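Local atomic coordinates of putative pterin-4-alpha-carbinolamine dehydratase (Brucella melitensis, PDB entry 3JST), a protein that probably catalyses the dehydration of 4a-hydroxytetrahydrobiopterin to dihydrobiopterin and water, and belongs to the pterin-4-alpha-carbinolamine dehydratase family. Residues 30-36 with 67-73; 45-50 with 61-65. All coordinates share one frame; numbering follows the deposited sequence.

Contact 1 of 2, residues 30-36 with 67-73; sequences ITRSFKF and NRVDVTL. With EDO (1,2-ethanediol), chain C.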
loop_
_atom_site.group_PDB
_atom_site.type_symbol
_atom_site.label_atom_id
_atom_site.label_comp_id
_atom_site.label_asym_id
_atom_site.label_seq_id
_atom_site.Cartn_x
_atom_site.Cartn_y
_atom_site.Cartn_z
ATOM N N ILE A 30 3.728 5.442 -2.584
ATOM C CA ILE A 30 3.985 4.198 -3.314
ATOM C C ILE A 30 2.674 3.580 -3.776
ATOM O O ILE A 30 1.618 3.825 -3.184
ATOM C CB ILE A 30 4.806 3.184 -2.476
ATOM C CG1 ILE A 30 4.057 2.773 -1.200
ATOM C CG2 ILE A 30 6.174 3.778 -2.136
ATOM C CD1 ILE A 30 4.769 1.686 -0.383
ATOM N N THR A 31 2.740 2.786 -4.840
ATOM C CA THR A 31 1.536 2.276 -5.466
ATOM C C THR A 31 1.720 0.884 -6.072
ATOM O O THR A 31 2.806 0.525 -6.528
ATOM C CB THR A 31 1.010 3.268 -6.546
ATOM O OG1 THR A 31 -0.308 2.881 -6.963
ATOM C CG2 THR A 31 1.948 3.328 -7.758
ATOM N N ARG A 32 0.647 0.099 -6.023
ATOM C CA ARG A 32 0.546 -1.145 -6.768
ATOM C C ARG A 32 -0.875 -1.297 -7.313
ATOM O O ARG A 32 -1.852 -0.923 -6.653
ATOM C CB ARG A 32 0.892 -2.354 -5.893
ATOM C CG ARG A 32 0.757 -3.684 -6.642
ATOM C CD ARG A 32 1.306 -4.877 -5.880
ATOM N NE ARG A 32 1.148 -6.096 -6.673
ATOM C CZ ARG A 32 1.279 -7.341 -6.219
ATOM N NH1 ARG A 32 1.105 -8.362 -7.054
ATOM N NH2 ARG A 32 1.583 -7.583 -4.945
ATOM N N SER A 33 -0.970 -1.841 -8.519
ATOM C CA SER A 33 -2.236 -2.222 -9.116
ATOM C C SER A 33 -2.375 -3.730 -9.000
ATOM O O SER A 33 -1.582 -4.483 -9.578
ATOM C CB SER A 33 -2.286 -1.803 -10.585
ATOM O OG SER A 33 -2.261 -0.392 -10.701
ATOM N N PHE A 34 -3.361 -4.162 -8.220
ATOM C CA PHE A 34 -3.665 -5.572 -8.057
ATOM C C PHE A 34 -4.714 -5.963 -9.089
ATOM O O PHE A 34 -5.630 -5.187 -9.378
ATOM C CB PHE A 34 -4.194 -5.856 -6.649
ATOM C CG PHE A 34 -3.192 -5.595 -5.552
ATOM C CD1 PHE A 34 -2.410 -6.630 -5.047
ATOM C CD2 PHE A 34 -3.037 -4.318 -5.018
ATOM C CE1 PHE A 34 -1.490 -6.396 -4.027
ATOM C CE2 PHE A 34 -2.125 -4.073 -4.005
ATOM C CZ PHE A 34 -1.348 -5.115 -3.506
ATOM N N LYS A 35 -4.564 -7.162 -9.638
ATOM C CA LYS A 35 -5.516 -7.730 -10.576
ATOM C C LYS A 35 -5.914 -9.104 -10.057
ATOM O O LYS A 35 -5.080 -10.001 -9.960
ATOM C CB LYS A 35 -4.881 -7.848 -11.960
ATOM C CG LYS A 35 -5.828 -8.302 -13.065
ATOM C CD LYS A 35 -6.719 -7.163 -13.550
ATOM C CE LYS A 35 -7.435 -7.525 -14.848
ATOM N NZ LYS A 35 -6.478 -7.757 -15.966
ATOM N N PHE A 36 -7.186 -9.259 -9.713
ATOM C CA PHE A 36 -7.707 -10.521 -9.210
ATOM C C PHE A 36 -8.546 -11.200 -10.284
ATOM O O PHE A 36 -8.766 -10.635 -11.353
ATOM C CB PHE A 36 -8.517 -10.267 -7.943
ATOM C CG PHE A 36 -7.723 -9.600 -6.862
ATOM C CD1 PHE A 36 -6.866 -10.343 -6.061
ATOM C CD2 PHE A 36 -7.796 -8.227 -6.670
ATOM C CE1 PHE A 36 -6.121 -9.734 -5.064
ATOM C CE2 PHE A 36 -7.053 -7.611 -5.675
ATOM C CZ PHE A 36 -6.213 -8.366 -4.870
ATOM N N ASN A 67 -12.494 -6.452 -10.893
ATOM C CA ASN A 67 -11.399 -7.272 -10.361
ATOM C C ASN A 67 -10.077 -6.528 -10.153
ATOM O O ASN A 67 -9.079 -7.136 -9.744
ATOM C CB ASN A 67 -11.172 -8.490 -11.262
ATOM C CG ASN A 67 -10.730 -8.113 -12.666
ATOM O OD1 ASN A 67 -10.970 -6.996 -13.132
ATOM N ND2 ASN A 67 -10.087 -9.050 -13.351
ATOM N N ARG A 68 -10.067 -5.225 -10.431
ATOM C CA ARG A 68 -8.864 -4.405 -10.271
ATOM C C ARG A 68 -8.938 -3.594 -8.994
ATOM O O ARG A 68 -9.963 -2.973 -8.720
ATOM C CB ARG A 68 -8.701 -3.443 -11.450
ATOM C CG ARG A 68 -8.397 -4.127 -12.767
ATOM C CD ARG A 68 -8.243 -3.128 -13.907
ATOM N NE ARG A 68 -9.534 -2.729 -14.480
ATOM C CZ ARG A 68 -10.065 -1.503 -14.445
ATOM N NH1 ARG A 68 -9.438 -0.484 -13.861
ATOM N NH2 ARG A 68 -11.246 -1.289 -15.021
ATOM N N VAL A 69 -7.850 -3.594 -8.225
ATOM C CA VAL A 69 -7.704 -2.683 -7.094
ATOM C C VAL A 69 -6.372 -1.942 -7.200
ATOM O O VAL A 69 -5.309 -2.567 -7.166
ATOM C CB VAL A 69 -7.759 -3.408 -5.727
ATOM C CG1 VAL A 69 -7.857 -2.383 -4.605
ATOM C CG2 VAL A 69 -8.923 -4.386 -5.675
ATOM N N ASP A 70 -6.440 -0.618 -7.354
ATOM C CA ASP A 70 -5.252 0.226 -7.394
ATOM C C ASP A 70 -5.083 0.889 -6.041
ATOM O O ASP A 70 -6.002 1.544 -5.560
ATOM C CB ASP A 70 -5.387 1.306 -8.472
ATOM C CG ASP A 70 -5.642 0.726 -9.846
ATOM O OD1 ASP A 70 -5.049 -0.320 -10.170
ATOM O OD2 ASP A 70 -6.451 1.312 -10.593
ATOM N N VAL A 71 -3.905 0.726 -5.444
ATOM C CA VAL A 71 -3.621 1.250 -4.112
ATOM C C VAL A 71 -2.470 2.253 -4.153
ATOM O O VAL A 71 -1.435 1.988 -4.770
ATOM C CB VAL A 71 -3.242 0.111 -3.140
ATOM C CG1 VAL A 71 -3.037 0.653 -1.728
ATOM C CG2 VAL A 71 -4.305 -0.984 -3.154
ATOM N N THR A 72 -2.671 3.399 -3.502
ATOM C CA THR A 72 -1.616 4.379 -3.252
ATOM C C THR A 72 -1.489 4.610 -1.745
ATOM O O THR A 72 -2.495 4.819 -1.053
ATOM C CB THR A 72 -1.913 5.726 -3.940
ATOM O OG1 THR A 72 -1.954 5.539 -5.359
ATOM C CG2 THR A 72 -0.846 6.766 -3.602
ATOM N N LEU A 73 -0.256 4.576 -1.245
ATOM C CA LEU A 73 0.015 4.725 0.183
ATOM C C LEU A 73 0.980 5.875 0.446
ATOM O O LEU A 73 2.038 5.966 -0.176
ATOM C CB LEU A 73 0.607 3.434 0.753
ATOM C CG LEU A 73 -0.209 2.144 0.598
ATOM C CD1 LEU A 73 0.607 0.948 1.078
ATOM C CD2 LEU A 73 -1.542 2.225 1.333
HETATM C C1 EDO C . -5.303 5.845 -5.721
HETATM O O1 EDO C . -6.145 6.469 -6.696
HETATM C C2 EDO C . -5.089 4.386 -6.080
HETATM O O2 EDO C . -3.883 4.250 -6.834
#

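Contact 2 of 2, residues 45-50 with 61-65; sequences FMAQAA and EWFNA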
loop_
_atom_site.group_PDB
_atom_site.type_symbol
_atom_site.label_atom_id
_atom_site.label_comp_id
_atom_site.label_asym_id
_atom_site.label_seq_id
_atom_site.Cartn_x
_atom_site.Cartn_y
_atom_site.Cartn_z
ATOM N N PHE A 45 -9.958 -9.223 -0.620
ATOM C CA PHE A 45 -8.688 -8.520 -0.410
ATOM C C PHE A 45 -8.921 -7.180 0.285
ATOM O O PHE A 45 -8.248 -6.864 1.259
ATOM C CB PHE A 45 -7.962 -8.323 -1.751
ATOM C CG PHE A 45 -6.874 -7.289 -1.721
ATOM C CD1 PHE A 45 -5.581 -7.631 -1.358
ATOM C CD2 PHE A 45 -7.139 -5.975 -2.082
ATOM C CE1 PHE A 45 -4.576 -6.672 -1.337
ATOM C CE2 PHE A 45 -6.139 -5.015 -2.065
ATOM C CZ PHE A 45 -4.855 -5.363 -1.693
ATOM N N MET A 46 -9.884 -6.409 -0.211
ATOM C CA MET A 46 -10.212 -5.111 0.381
ATOM C C MET A 46 -10.720 -5.252 1.818
ATOM O O MET A 46 -10.370 -4.451 2.680
ATOM C CB MET A 46 -11.238 -4.359 -0.478
ATOM C CG MET A 46 -10.686 -3.914 -1.838
ATOM S SD MET A 46 -11.851 -2.959 -2.826
ATOM C CE MET A 46 -11.777 -1.376 -1.984
ATOM N N ALA A 47 -11.528 -6.280 2.070
ATOM C CA ALA A 47 -12.037 -6.558 3.414
ATOM C C ALA A 47 -10.892 -6.828 4.395
ATOM O O ALA A 47 -10.844 -6.247 5.477
ATOM C CB ALA A 47 -13.011 -7.742 3.384
ATOM N N GLN A 48 -9.963 -7.694 4.001
ATOM C CA GLN A 48 -8.807 -8.011 4.845
ATOM C C GLN A 48 -7.895 -6.805 5.058
ATOM O O GLN A 48 -7.426 -6.577 6.169
ATOM C CB GLN A 48 -8.015 -9.173 4.256
ATOM C CG GLN A 48 -8.783 -10.481 4.299
ATOM C CD GLN A 48 -7.943 -11.672 3.912
ATOM O OE1 GLN A 48 -8.216 -12.338 2.907
ATOM N NE2 GLN A 48 -6.917 -11.957 4.708
ATOM N N ALA A 49 -7.645 -6.050 3.991
ATOM C CA ALA A 49 -6.818 -4.842 4.060
ATOM C C ALA A 49 -7.449 -3.775 4.951
ATOM O O ALA A 49 -6.740 -3.084 5.690
ATOM C CB ALA A 49 -6.569 -4.283 2.654
ATOM N N ALA A 50 -8.774 -3.655 4.881
ATOM C CA ALA A 50 -9.536 -2.727 5.721
ATOM C C ALA A 50 -9.356 -3.017 7.212
ATOM O O ALA A 50 -9.199 -2.092 8.016
ATOM C CB ALA A 50 -11.015 -2.778 5.352
ATOM N N GLU A 61 -5.281 5.100 0.014
ATOM C CA GLU A 61 -6.051 5.667 -1.082
ATOM C C GLU A 61 -6.178 4.547 -2.106
ATOM O O GLU A 61 -5.166 4.051 -2.614
ATOM C CB GLU A 61 -5.354 6.884 -1.692
ATOM C CG GLU A 61 -5.352 8.107 -0.777
ATOM C CD GLU A 61 -4.690 9.328 -1.402
ATOM O OE1 GLU A 61 -4.233 9.253 -2.565
ATOM O OE2 GLU A 61 -4.622 10.374 -0.720
ATOM N N TRP A 62 -7.403 4.123 -2.402
ATOM C CA TRP A 62 -7.577 2.994 -3.313
ATOM C C TRP A 62 -8.821 3.052 -4.188
ATOM O O TRP A 62 -9.842 3.616 -3.813
ATOM C CB TRP A 62 -7.465 1.642 -2.577
ATOM C CG TRP A 62 -8.382 1.405 -1.408
ATOM C CD1 TRP A 62 -9.291 2.274 -0.861
ATOM C CD2 TRP A 62 -8.440 0.213 -0.606
ATOM N NE1 TRP A 62 -9.920 1.687 0.212
ATOM C CE2 TRP A 62 -9.415 0.424 0.391
ATOM C CE3 TRP A 62 -7.767 -1.019 -0.643
ATOM C CZ2 TRP A 62 -9.737 -0.550 1.344
ATOM C CZ3 TRP A 62 -8.085 -1.987 0.307
ATOM C CH2 TRP A 62 -9.064 -1.744 1.286
ATOM N N PHE A 63 -8.680 2.471 -5.378
ATOM C CA PHE A 63 -9.704 2.479 -6.412
ATOM C C PHE A 63 -9.989 1.033 -6.773
ATOM O O PHE A 63 -9.055 0.237 -6.906
ATOM C CB PHE A 63 -9.189 3.237 -7.645
ATOM C CG PHE A 63 -10.065 3.102 -8.867
ATOM C CD1 PHE A 63 -11.162 3.934 -9.051
ATOM C CD2 PHE A 63 -9.786 2.144 -9.841
ATOM C CE1 PHE A 63 -11.968 3.811 -10.181
ATOM C CE2 PHE A 63 -10.586 2.017 -10.976
ATOM C CZ PHE A 63 -11.677 2.849 -11.147
ATOM N N ASN A 64 -11.266 0.698 -6.927
ATOM C CA ASN A 64 -11.671 -0.633 -7.383
ATOM C C ASN A 64 -12.635 -0.530 -8.561
ATOM O O ASN A 64 -13.497 0.347 -8.599
ATOM C CB ASN A 64 -12.288 -1.433 -6.223
ATOM C CG ASN A 64 -13.074 -2.652 -6.688
ATOM O OD1 ASN A 64 -14.294 -2.685 -6.568
ATOM N ND2 ASN A 64 -12.378 -3.657 -7.221
ATOM N N ALA A 65 -12.446 -1.414 -9.533
ATOM C CA ALA A 65 -13.359 -1.576 -10.656
ATOM C C ALA A 65 -13.390 -3.063 -10.987
ATOM O O ALA A 65 -12.434 -3.593 -11.542
ATOM C CB ALA A 65 -12.891 -0.769 -11.858
#

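Contact 1 of 2, residues 30-36 with 67-73
Ile30 to Lys35 pair antiparallel with Arg68 to Leu73 as the two inner strands of the four-stranded antiparallel sheet of the pterin dehydratase fold. Backbone bonds join Ile30 with Leu73, Arg32 with Val71 and Phe34 with Val69, and the non-hydrogen-bonded pairs Thr31-Thr72, Ser33-Asp70 and Lys35-Arg68 put polar or charged side chains on one face. Thr31 has its hydroxyl anti to the backbone N (chi1 -169°), which swings OG1 over the neighbouring strand to donate to Val71 O at 2.6 Å, from above the carbonyl plane. The same oxygen accepts Arg32 N, so two donors grip it. Ser33 OG bonds Asp70 OD1 at 2.8 Å, meeting the carboxylate from above its plane. Thr72 OG1 is hydrogen-bonded to O2 of an ethanediol, probably left by the crystallisation liquor. Lys35 and Arg68 run side by side, touching through their aliphatic parts.

The other face is largely apolar, with Arg32 as the exception, and packs against helices 39-56 and 83-96. The Phe34 ring takes Val69 O at its edge, in plane, and its CE2 lies 3.9 Å from Val71 CG2; Arg32 CD rests over one ring face, while Arg32 NH2 is hydrogen-bonded to Asn93. Phe36 brings CE2 to 3.7 Å from Val69 CG2. Where the strand pair ends, Asn67 turns its amide back (chi1 63°), and ND2 donates to Phe36 O at 2.9 Å with a bent N-H...O angle of 135°.

Contact 2 of 2, residues 45-50 with 61-65
The indole of Trp62 has the methyl of Met46 over one face and the ring of Phe45 at its edge, where helix 39-56 packs on the edge strand 61-65 in the alpha+beta fold of the pterin dehydratases. Met46 CE sits 3.9 Å from the centroid of the six-membered ring, 13° off the normal, a CH-pi contact. Its sulfur stands farther out above the same ring, 4.9 Å from the centroid, making this a Met-aromatic contact as well. Phe45 CE2 approaches Trp62 CZ3 close to the indole plane, and Ala49 CB reaches that same CZ3 obliquely at 3.6 Å.

Side-chain torsions set up this arrangement. Trp62 CG lies between the backbone N and the carbonyl carbon (chi1 56°), and the indole extends from the strand to the helix with its six-membered ring foremost. Met46 stays extended as far as SD and then bends at chi3 (76°), which turns the methyl onto the indole. The sulfur also touches Asn64 CB at 3.7 Å, so Met46 bridges two residues on the same side of the strand. The amide of Asn64 is engaged elsewhere, ND2 donating to the backbone oxygens of Tyr66 and Arg68 at the turn into the next strand. Trp62 CH2 comes to 3.3 Å from Met46 O, a carbonyl already accepting the helical bond from Ala50 N at 2.8 Å.

How the contacts relate
Contact 1 joins the two inner strands of the sheet, whereas contact 2 fastens helix 39-56 to the edge strand 61-65, nested within the chain loop that contact 1 closes. Their chemistry differs accordingly: backbone hydrogen bonds dominate contact 1, and van der Waals and aromatic packing make up contact 2. Both are partly buried; contact 1 has a helix-covered, largely apolar face and a more exposed polar one, while the packing of contact 2 lies between helix and sheet. Strands 61-65 and 68-73 are sheet neighbours, with Asp70 N 2.8 Å from Phe63 O. Phe45 extends the aromatic packing across the two contacts, its ring meeting those of Phe34 and Phe36.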